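Local coordinates for DNA mismatch repair protein PMS1 (Saccharomyces cerevisiae, PDB 3H4L) that takes part in DNA mismatch repair and binds ATP through a GHKL-type ATPase domain near its N terminus, at residues I12-R16 with D128-H132; Y71-A75 with D123-Y127; V113-T117 with R141-T145. One frame throughout, in Å; residues are numbered along the deposited sequence.

Contact 1. Residues I12-R16 with D128-H132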
loop_
_atom_site.group_PDB
_atom_site.type_symbol
_atom_site.label_atom_id
_atom_site.label_comp_id
_atom_site.label_asym_id
_atom_site.label_seq_id
_atom_site.Cartn_x
_atom_site.Cartn_y
_atom_site.Cartn_z
ATOM N N ILE B 12 -22.926 30.478 4.835
ATOM C CA ILE B 12 -22.363 29.140 4.995
ATOM C C ILE B 12 -21.927 28.608 3.637
ATOM O O ILE B 12 -20.870 27.995 3.518
ATOM C CB ILE B 12 -23.378 28.164 5.670
ATOM C CG1 ILE B 12 -23.589 28.571 7.126
ATOM C CG2 ILE B 12 -22.855 26.744 5.652
ATOM C CD1 ILE B 12 -24.392 27.565 7.937
ATOM N N ASP B 13 -22.739 28.864 2.616
ATOM C CA ASP B 13 -22.425 28.427 1.260
ATOM C C ASP B 13 -21.130 29.086 0.816
ATOM O O ASP B 13 -20.218 28.415 0.338
ATOM C CB ASP B 13 -23.547 28.817 0.298
ATOM C CG ASP B 13 -24.823 28.069 0.573
ATOM O OD1 ASP B 13 -24.840 26.834 0.383
ATOM O OD2 ASP B 13 -25.810 28.711 0.988
ATOM N N VAL B 14 -21.058 30.404 0.976
ATOM C CA VAL B 14 -19.865 31.149 0.603
ATOM C C VAL B 14 -18.670 30.490 1.249
ATOM O O VAL B 14 -17.632 30.318 0.616
ATOM C CB VAL B 14 -19.907 32.579 1.103
ATOM C CG1 VAL B 14 -18.633 33.277 0.733
ATOM C CG2 VAL B 14 -21.089 33.287 0.514
ATOM N N HIS B 15 -18.824 30.127 2.518
ATOM C CA HIS B 15 -17.743 29.483 3.251
ATOM C C HIS B 15 -17.459 28.111 2.650
ATOM O O HIS B 15 -16.311 27.709 2.531
ATOM C CB HIS B 15 -18.107 29.377 4.738
ATOM C CG HIS B 15 -17.266 28.406 5.511
ATOM N ND1 HIS B 15 -15.887 28.444 5.511
ATOM C CD2 HIS B 15 -17.615 27.367 6.308
ATOM C CE1 HIS B 15 -15.425 27.468 6.274
ATOM N NE2 HIS B 15 -16.452 26.800 6.769
ATOM N N ARG B 16 -18.511 27.413 2.242
ATOM C CA ARG B 16 -18.379 26.083 1.656
ATOM C C ARG B 16 -17.619 26.116 0.341
ATOM O O ARG B 16 -16.662 25.361 0.128
ATOM C CB ARG B 16 -19.762 25.492 1.407
ATOM C CG ARG B 16 -19.783 23.983 1.424
ATOM C CD ARG B 16 -21.147 23.424 1.058
ATOM N NE ARG B 16 -21.313 23.423 -0.384
ATOM C CZ ARG B 16 -22.078 24.273 -1.051
ATOM N NH1 ARG B 16 -22.765 25.197 -0.395
ATOM N NH2 ARG B 16 -22.125 24.206 -2.380
ATOM N N ASP B 128 -16.991 21.437 13.738
ATOM C CA ASP B 128 -18.044 21.397 12.752
ATOM C C ASP B 128 -17.587 22.149 11.501
ATOM O O ASP B 128 -16.451 22.623 11.414
ATOM C CB ASP B 128 -19.343 21.988 13.303
ATOM C CG ASP B 128 -19.211 23.442 13.688
ATOM O OD1 ASP B 128 -18.266 24.102 13.211
ATOM O OD2 ASP B 128 -20.070 23.929 14.458
ATOM N N MET B 129 -18.490 22.242 10.538
ATOM C CA MET B 129 -18.234 22.879 9.264
ATOM C C MET B 129 -17.723 24.313 9.355
ATOM O O MET B 129 -17.055 24.815 8.441
ATOM C CB MET B 129 -19.527 22.856 8.450
ATOM C CG MET B 129 -19.386 23.438 7.082
ATOM S SD MET B 129 -20.916 23.329 6.167
ATOM C CE MET B 129 -20.607 24.595 4.932
ATOM N N VAL B 130 -18.028 24.960 10.473
ATOM C CA VAL B 130 -17.677 26.358 10.673
ATOM C C VAL B 130 -16.544 26.636 11.686
ATOM O O VAL B 130 -16.281 27.788 12.045
ATOM C CB VAL B 130 -19.008 27.130 11.005
ATOM C CG1 VAL B 130 -18.998 27.669 12.421
ATOM C CG2 VAL B 130 -19.269 28.202 9.943
ATOM N N GLY B 131 -15.867 25.583 12.135
ATOM C CA GLY B 131 -14.749 25.760 13.058
ATOM C C GLY B 131 -15.021 25.632 14.547
ATOM O O GLY B 131 -14.092 25.623 15.351
ATOM N N HIS B 132 -16.294 25.542 14.912
ATOM C CA HIS B 132 -16.694 25.416 16.302
ATOM C C HIS B 132 -16.502 23.989 16.794
ATOM O O HIS B 132 -16.720 23.030 16.056
ATOM C CB HIS B 132 -18.158 25.831 16.454
ATOM C CG HIS B 132 -18.754 25.478 17.780
ATOM N ND1 HIS B 132 -18.235 25.930 18.975
ATOM C CD2 HIS B 132 -19.843 24.739 18.100
ATOM C CE1 HIS B 132 -18.980 25.489 19.972
ATOM N NE2 HIS B 132 -19.963 24.764 19.467
#
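The imidazole of H15 meets M129 at its edge: M129 O lies almost in the ring plane, while V130 CG2 approaches CD2 obliquely at 4.1 Å. The second flat group, the guanidinium of R16, is met at its edge by the carboxylate of D13 in a salt bridge within the helix, NH1 and OD1 being 2.8 Å apart. Through H15 the N-terminal helix 11-22 meets the beta hairpin of strands 121-127 and 133-140 in the GHKL-type ATPase domain. The hairpin closes with a type I turn and a G1 bulge, and the carbonyl of M129, the second residue of that turn, accepts from the helix. With CG trans to the main-chain nitrogen (chi1 164°), the H15 ring leaves the helix directly toward the turn, and NE2 donates to M129 O over 2.7 Å at an N-H...O angle of 154°. ND1 is hydrogen-bonded to K77 NZ, so both ring nitrogens are used and the rotation of the ring is fixed; the lysine charge probably disfavours a doubly protonated imidazole. Replacement of H15 by a leucine would probably leave both M129 O and K77 NZ without this mate and loosen the tie between helix and turn. M129 answers in the other direction, its extended chain laying CE against R16 CG at 3.7 Å. Beyond that apolar patch, R16 NE is hydrogen-bonded to N155 O. Within the turn, G131 sits at a positive phi of 95°, where a side chain would be jammed against the carbonyl oxygen of V130. D128 adds an Asx turn, OD1 accepting from V130 N at 2.9 Å, and the same oxygen takes H132 N at 3.0 Å, the two donors arriving from opposite faces of the carboxylate.

Contact 2. Residues Y71-A75 with D123-Y127. With ANP (phosphoaminophosphonic acid-adenylate ester), chain E.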
loop_
_atom_site.group_PDB
_atom_site.type_symbol
_atom_site.label_atom_id
_atom_site.label_comp_id
_atom_site.label_asym_id
_atom_site.label_seq_id
_atom_site.Cartn_x
_atom_site.Cartn_y
_atom_site.Cartn_z
ATOM N N TYR B 71 -7.150 25.627 20.801
ATOM C CA TYR B 71 -8.253 24.737 20.430
ATOM C C TYR B 71 -9.439 25.482 19.843
ATOM O O TYR B 71 -9.880 25.214 18.730
ATOM C CB TYR B 71 -8.769 23.970 21.654
ATOM C CG TYR B 71 -7.895 22.852 22.181
ATOM C CD1 TYR B 71 -8.252 22.160 23.342
ATOM C CD2 TYR B 71 -6.709 22.488 21.538
ATOM C CE1 TYR B 71 -7.452 21.139 23.852
ATOM C CE2 TYR B 71 -5.902 21.467 22.042
ATOM C CZ TYR B 71 -6.281 20.802 23.201
ATOM O OH TYR B 71 -5.481 19.816 23.730
ATOM N N GLU B 72 -9.953 26.425 20.615
ATOM C CA GLU B 72 -11.129 27.192 20.244
ATOM C C GLU B 72 -11.033 28.063 19.004
ATOM O O GLU B 72 -12.050 28.340 18.368
ATOM C CB GLU B 72 -11.540 28.066 21.428
ATOM C CG GLU B 72 -13.039 28.248 21.586
ATOM C CD GLU B 72 -13.389 28.916 22.906
ATOM O OE1 GLU B 72 -13.289 30.162 22.995
ATOM O OE2 GLU B 72 -13.742 28.181 23.858
ATOM N N PHE B 73 -9.826 28.500 18.661
ATOM C CA PHE B 73 -9.643 29.373 17.508
ATOM C C PHE B 73 -8.779 28.769 16.407
ATOM O O PHE B 73 -8.369 29.459 15.478
ATOM C CB PHE B 73 -9.028 30.695 17.963
ATOM C CG PHE B 73 -9.637 31.235 19.218
ATOM C CD1 PHE B 73 -9.188 30.803 20.465
ATOM C CD2 PHE B 73 -10.683 32.148 19.162
ATOM C CE1 PHE B 73 -9.780 31.277 21.647
ATOM C CE2 PHE B 73 -11.282 32.628 20.332
ATOM C CZ PHE B 73 -10.828 32.191 21.575
ATOM N N LEU B 74 -8.518 27.476 16.496
ATOM C CA LEU B 74 -7.677 26.834 15.508
ATOM C C LEU B 74 -8.242 26.821 14.085
ATOM O O LEU B 74 -7.536 27.157 13.142
ATOM C CB LEU B 74 -7.360 25.408 15.951
ATOM C CG LEU B 74 -6.139 24.820 15.251
ATOM C CD1 LEU B 74 -4.939 25.687 15.575
ATOM C CD2 LEU B 74 -5.903 23.386 15.704
ATOM N N ALA B 75 -9.507 26.453 13.927
ATOM C CA ALA B 75 -10.104 26.380 12.594
ATOM C C ALA B 75 -11.158 27.437 12.234
ATOM O O ALA B 75 -11.902 27.264 11.273
ATOM C CB ALA B 75 -10.685 24.985 12.374
ATOM N N ASP B 123 -6.233 15.451 24.178
ATOM C CA ASP B 123 -7.609 15.798 23.866
ATOM C C ASP B 123 -7.980 15.378 22.450
ATOM O O ASP B 123 -7.123 15.269 21.568
ATOM C CB ASP B 123 -7.814 17.310 24.012
ATOM C CG ASP B 123 -7.611 17.790 25.430
ATOM O OD1 ASP B 123 -8.455 17.464 26.305
ATOM O OD2 ASP B 123 -6.601 18.488 25.662
ATOM N N LYS B 124 -9.267 15.126 22.249
ATOM C CA LYS B 124 -9.786 14.757 20.948
ATOM C C LYS B 124 -10.793 15.836 20.661
ATOM O O LYS B 124 -11.709 16.060 21.448
ATOM C CB LYS B 124 -10.471 13.401 20.997
ATOM C CG LYS B 124 -11.110 12.993 19.687
ATOM C CD LYS B 124 -11.130 11.487 19.560
ATOM C CE LYS B 124 -12.312 11.041 18.746
ATOM N NZ LYS B 124 -13.544 11.535 19.418
ATOM N N LEU B 125 -10.608 16.523 19.543
ATOM C CA LEU B 125 -11.493 17.614 19.165
ATOM C C LEU B 125 -12.260 17.336 17.877
ATOM O O LEU B 125 -11.705 16.819 16.912
ATOM C CB LEU B 125 -10.672 18.891 19.004
ATOM C CG LEU B 125 -9.838 19.285 20.224
ATOM C CD1 LEU B 125 -8.708 20.201 19.797
ATOM C CD2 LEU B 125 -10.727 19.958 21.255
ATOM N N GLU B 126 -13.543 17.663 17.884
ATOM C CA GLU B 126 -14.387 17.496 16.709
ATOM C C GLU B 126 -14.812 18.911 16.330
ATOM O O GLU B 126 -15.413 19.617 17.145
ATOM C CB GLU B 126 -15.634 16.678 17.044
ATOM C CG GLU B 126 -15.362 15.271 17.537
ATOM C CD GLU B 126 -14.990 14.306 16.422
ATOM O OE1 GLU B 126 -14.646 13.142 16.730
ATOM O OE2 GLU B 126 -15.046 14.705 15.237
ATOM N N TYR B 127 -14.487 19.344 15.117
ATOM C CA TYR B 127 -14.886 20.678 14.681
ATOM C C TYR B 127 -15.984 20.575 13.641
ATOM O O TYR B 127 -15.915 19.729 12.745
ATOM C CB TYR B 127 -13.725 21.425 14.037
ATOM C CG TYR B 127 -12.558 21.691 14.938
ATOM C CD1 TYR B 127 -11.488 20.804 15.004
ATOM C CD2 TYR B 127 -12.494 22.863 15.676
ATOM C CE1 TYR B 127 -10.374 21.091 15.776
ATOM C CE2 TYR B 127 -11.396 23.158 16.447
ATOM C CZ TYR B 127 -10.335 22.276 16.495
ATOM O OH TYR B 127 -9.239 22.599 17.265
HETATM P PG ANP E . 0.090 27.679 6.292
HETATM O O1G ANP E . -0.613 26.391 6.178
HETATM O O2G ANP E . 1.519 27.526 6.430
HETATM O O3G ANP E . -0.207 28.666 5.196
HETATM P PB ANP E . -0.778 27.578 9.017
HETATM O O1B ANP E . -0.736 28.557 10.139
HETATM O O2B ANP E . -0.006 26.362 9.196
HETATM N N3B ANP E . -0.438 28.360 7.660
HETATM P PA ANP E . -3.092 25.818 8.867
HETATM O O1A ANP E . -2.347 24.893 8.037
HETATM O O2A ANP E . -4.564 25.978 8.679
HETATM O O3A ANP E . -2.316 27.214 8.854
HETATM O "O5'" ANP E . -3.099 25.324 10.382
HETATM C "C5'" ANP E . -2.857 26.299 11.324
HETATM C "C4'" ANP E . -2.742 26.167 12.792
HETATM O "O4'" ANP E . -3.164 24.860 13.224
HETATM C "C3'" ANP E . -1.254 26.233 12.873
HETATM O "O3'" ANP E . -0.822 27.598 12.866
HETATM C "C2'" ANP E . -0.963 25.412 14.095
HETATM O "O2'" ANP E . -0.981 26.293 15.202
HETATM C "C1'" ANP E . -2.112 24.353 14.031
HETATM N N9 ANP E . -1.808 23.007 13.460
HETATM C C8 ANP E . -2.258 22.369 12.315
HETATM N N7 ANP E . -1.800 21.174 12.091
HETATM C C5 ANP E . -0.963 20.972 13.172
HETATM C C6 ANP E . -0.111 19.884 13.603
HETATM N N6 ANP E . -0.018 18.758 12.907
HETATM N N1 ANP E . 0.635 19.988 14.779
HETATM C C2 ANP E . 0.569 21.137 15.535
HETATM N N3 ANP E . -0.202 22.217 15.219
HETATM C C4 ANP E . -0.934 22.087 14.029
#
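D123, third residue of strand 121-127, offers a buried carboxylate that receives the hydroxyl of Y71: OH donates to OD2 over 2.6 Å, on the anti side and somewhat out of the carboxylate plane. OD2 lies at the ring edge, near its plane, and the ring and carboxylate planes stand 80° apart. The strand belongs to the mixed sheet of the GHKL ATP-binding (Bergerat) fold, and the loop of residues 71-75 packs against its inward-facing side chains, beside the nucleotide. K124, next in sequence, turns its side chain to the other side of the strand, as expected from the alternation of a strand, and so does E126; the two are linked there by a weak salt bridge. Between them L125 points back to the loop and places CD1 over the face of Y71, 3.7 Å from the ring centroid and 19° off its normal, a CH-pi contact. Its other methyl, CD2, lies 3.9 Å from Y71 CD1. The tyrosine is thus held at its hydroxyl and on a face at once. Y127 completes the run: with OH 3.1 Å from Y71 O, it donates in the carbonyl plane, on a lone pair, and satisfies a buried main-chain oxygen. A75 CB lies over a face of the Y127 ring, which also touches C106 of helix 101-107. L74, a residue of the ANP pocket, touches both Y127 and the ribose. CB sits 3.6 Å from Y127 OH, while CG, trans to the backbone nitrogen (chi1 -161°), carries the side chain toward the nucleotide, where CD1 comes within 3.1 Å of the ribose O4' of ANP.

Contact 3. Residues V113-T117 with R141-T145. With ANP (phosphoaminophosphonic acid-adenylate ester), chain E.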
loop_
_atom_site.group_PDB
_atom_site.type_symbol
_atom_site.label_atom_id
_atom_site.label_comp_id
_atom_site.label_asym_id
_atom_site.label_seq_id
_atom_site.Cartn_x
_atom_site.Cartn_y
_atom_site.Cartn_z
ATOM N N VAL B 113 -9.292 16.227 15.491
ATOM C CA VAL B 113 -7.906 16.361 15.927
ATOM C C VAL B 113 -7.686 15.727 17.304
ATOM O O VAL B 113 -8.545 15.822 18.182
ATOM C CB VAL B 113 -7.502 17.852 16.012
ATOM C CG1 VAL B 113 -6.084 17.990 16.551
ATOM C CG2 VAL B 113 -7.611 18.499 14.642
ATOM N N ILE B 114 -6.554 15.053 17.478
ATOM C CA ILE B 114 -6.197 14.469 18.770
ATOM C C ILE B 114 -4.789 15.013 19.016
ATOM O O ILE B 114 -3.859 14.699 18.266
ATOM C CB ILE B 114 -6.170 12.926 18.740
ATOM C CG1 ILE B 114 -7.575 12.377 18.453
ATOM C CG2 ILE B 114 -5.727 12.412 20.090
ATOM C CD1 ILE B 114 -7.657 10.860 18.275
ATOM N N THR B 115 -4.624 15.831 20.052
ATOM C CA THR B 115 -3.321 16.442 20.298
ATOM C C THR B 115 -2.855 16.538 21.759
ATOM O O THR B 115 -3.605 16.269 22.693
ATOM C CB THR B 115 -3.300 17.868 19.678
ATOM O OG1 THR B 115 -1.968 18.399 19.709
ATOM C CG2 THR B 115 -4.235 18.797 20.454
ATOM N N THR B 116 -1.596 16.925 21.937
ATOM C CA THR B 116 -1.035 17.083 23.267
ATOM C C THR B 116 0.309 17.803 23.310
ATOM O O THR B 116 1.239 17.478 22.559
ATOM C CB THR B 116 -0.841 15.740 23.967
ATOM O OG1 THR B 116 -0.356 15.980 25.291
ATOM C CG2 THR B 116 0.182 14.882 23.221
ATOM N N THR B 117 0.395 18.777 24.211
ATOM C CA THR B 117 1.613 19.546 24.424
ATOM C C THR B 117 2.132 19.133 25.791
ATOM O O THR B 117 2.984 19.802 26.382
ATOM C CB THR B 117 1.325 21.040 24.469
ATOM O OG1 THR B 117 0.282 21.288 25.422
ATOM C CG2 THR B 117 0.902 21.536 23.096
ATOM N N ARG B 141 -2.203 10.099 24.432
ATOM C CA ARG B 141 -1.378 9.864 23.256
ATOM C C ARG B 141 -0.012 10.478 23.472
ATOM O O ARG B 141 0.121 11.450 24.215
ATOM C CB ARG B 141 -2.020 10.423 21.978
ATOM C CG ARG B 141 -2.102 11.929 21.843
ATOM C CD ARG B 141 -2.037 12.293 20.351
ATOM N NE ARG B 141 -0.652 12.386 19.880
ATOM C CZ ARG B 141 -0.246 12.161 18.631
ATOM N NH1 ARG B 141 -1.109 11.811 17.693
ATOM N NH2 ARG B 141 1.035 12.299 18.319
ATOM N N ASN B 142 1.007 9.890 22.849
ATOM C CA ASN B 142 2.361 10.407 22.988
ATOM C C ASN B 142 2.397 11.813 22.396
ATOM O O ASN B 142 1.423 12.262 21.772
ATOM C CB ASN B 142 3.360 9.503 22.261
ATOM C CG ASN B 142 3.250 8.048 22.686
ATOM O OD1 ASN B 142 3.006 7.748 23.857
ATOM N ND2 ASN B 142 3.443 7.135 21.736
ATOM N N LYS B 143 3.515 12.506 22.590
ATOM C CA LYS B 143 3.663 13.866 22.080
ATOM C C LYS B 143 3.308 13.912 20.597
ATOM O O LYS B 143 3.616 12.989 19.849
ATOM C CB LYS B 143 5.101 14.352 22.275
ATOM C CG LYS B 143 5.292 15.851 22.047
ATOM C CD LYS B 143 6.771 16.231 22.008
ATOM C CE LYS B 143 7.487 15.537 20.847
ATOM N NZ LYS B 143 8.912 15.955 20.684
ATOM N N GLY B 144 2.650 14.982 20.171
ATOM C CA GLY B 144 2.301 15.080 18.766
ATOM C C GLY B 144 0.846 15.380 18.483
ATOM O O GLY B 144 0.063 15.712 19.382
ATOM N N THR B 145 0.477 15.250 17.217
ATOM C CA THR B 145 -0.882 15.531 16.806
ATOM C C THR B 145 -1.333 14.565 15.724
ATOM O O THR B 145 -0.519 14.073 14.932
ATOM C CB THR B 145 -0.973 16.968 16.272
ATOM O OG1 THR B 145 -0.510 17.872 17.282
ATOM C CG2 THR B 145 -2.400 17.322 15.889
HETATM P PG ANP E . 0.090 27.679 6.292
HETATM O O1G ANP E . -0.613 26.391 6.178
HETATM O O2G ANP E . 1.519 27.526 6.430
HETATM O O3G ANP E . -0.207 28.666 5.196
HETATM P PB ANP E . -0.778 27.578 9.017
HETATM O O1B ANP E . -0.736 28.557 10.139
HETATM O O2B ANP E . -0.006 26.362 9.196
HETATM N N3B ANP E . -0.438 28.360 7.660
HETATM P PA ANP E . -3.092 25.818 8.867
HETATM O O1A ANP E . -2.347 24.893 8.037
HETATM O O2A ANP E . -4.564 25.978 8.679
HETATM O O3A ANP E . -2.316 27.214 8.854
HETATM O "O5'" ANP E . -3.099 25.324 10.382
HETATM C "C5'" ANP E . -2.857 26.299 11.324
HETATM C "C4'" ANP E . -2.742 26.167 12.792
HETATM O "O4'" ANP E . -3.164 24.860 13.224
HETATM C "C3'" ANP E . -1.254 26.233 12.873
HETATM O "O3'" ANP E . -0.822 27.598 12.866
HETATM C "C2'" ANP E . -0.963 25.412 14.095
HETATM O "O2'" ANP E . -0.981 26.293 15.202
HETATM C "C1'" ANP E . -2.112 24.353 14.031
HETATM N N9 ANP E . -1.808 23.007 13.460
HETATM C C8 ANP E . -2.258 22.369 12.315
HETATM N N7 ANP E . -1.800 21.174 12.091
HETATM C C5 ANP E . -0.963 20.972 13.172
HETATM C C6 ANP E . -0.111 19.884 13.603
HETATM N N6 ANP E . -0.018 18.758 12.907
HETATM N N1 ANP E . 0.635 19.988 14.779
HETATM C C2 ANP E . 0.569 21.137 15.535
HETATM N N3 ANP E . -0.202 22.217 15.219
HETATM C C4 ANP E . -0.934 22.087 14.029
#
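T115 OG1 is held between two partners: it donates to T145 OG1 at 2.9 Å and is hydrogen-bonded to I66 N as well. The two threonines lie side by side and point the same way, a polar pair at the adenine end of the pocket, where T145 OG1 stands 3.5 Å from ANP N1. Methyls close up next to them, with T145 CG2 3.8 Å from V113 CG1. This pairing follows from the sheet of the Bergerat fold, in which strands 110-116 and 144-150 are antiparallel neighbours: T115 and T145 form a non-hydrogen-bonded pair, and T116 with G144 a hydrogen-bonded one whose T116 N to G144 O bond is weak. Ahead of G144, R141 folds back over its own loop. Its CG takes the crowded position between main-chain N and C (chi1 69°), and CD rests 3.7 Å from I114 CG2. NE donates to N142 O over 2.8 Å, while NH2 reaches K143 O at 3.1 Å and D61 O beyond. The guanidinium face then covers the main chain of G144 and T145, where a CB on G144 would clash with R141 NH2.

Contacts 2 and 3 share one sheet: strands 121-127 and 110-116 are neighbours, and D123 O and T115 N, like L125 N and V113 O, probably hydrogen-bond between them. Both touch ANP, contact 2 at the ribose and contact 3 at the adenine. Contact 1 lies at the surface and has no part in that pairing; it meets contact 2 where G131 packs on A75. Contact 2 is fully buried and contact 3 partly so. Chemistry follows place: a helix side chain meeting a turn carbonyl at the surface, tyrosines reaching from and to a loop in the interior, and hydroxyls and an arginine-braced loop where the two inner strands 110-116 and 144-150 pair.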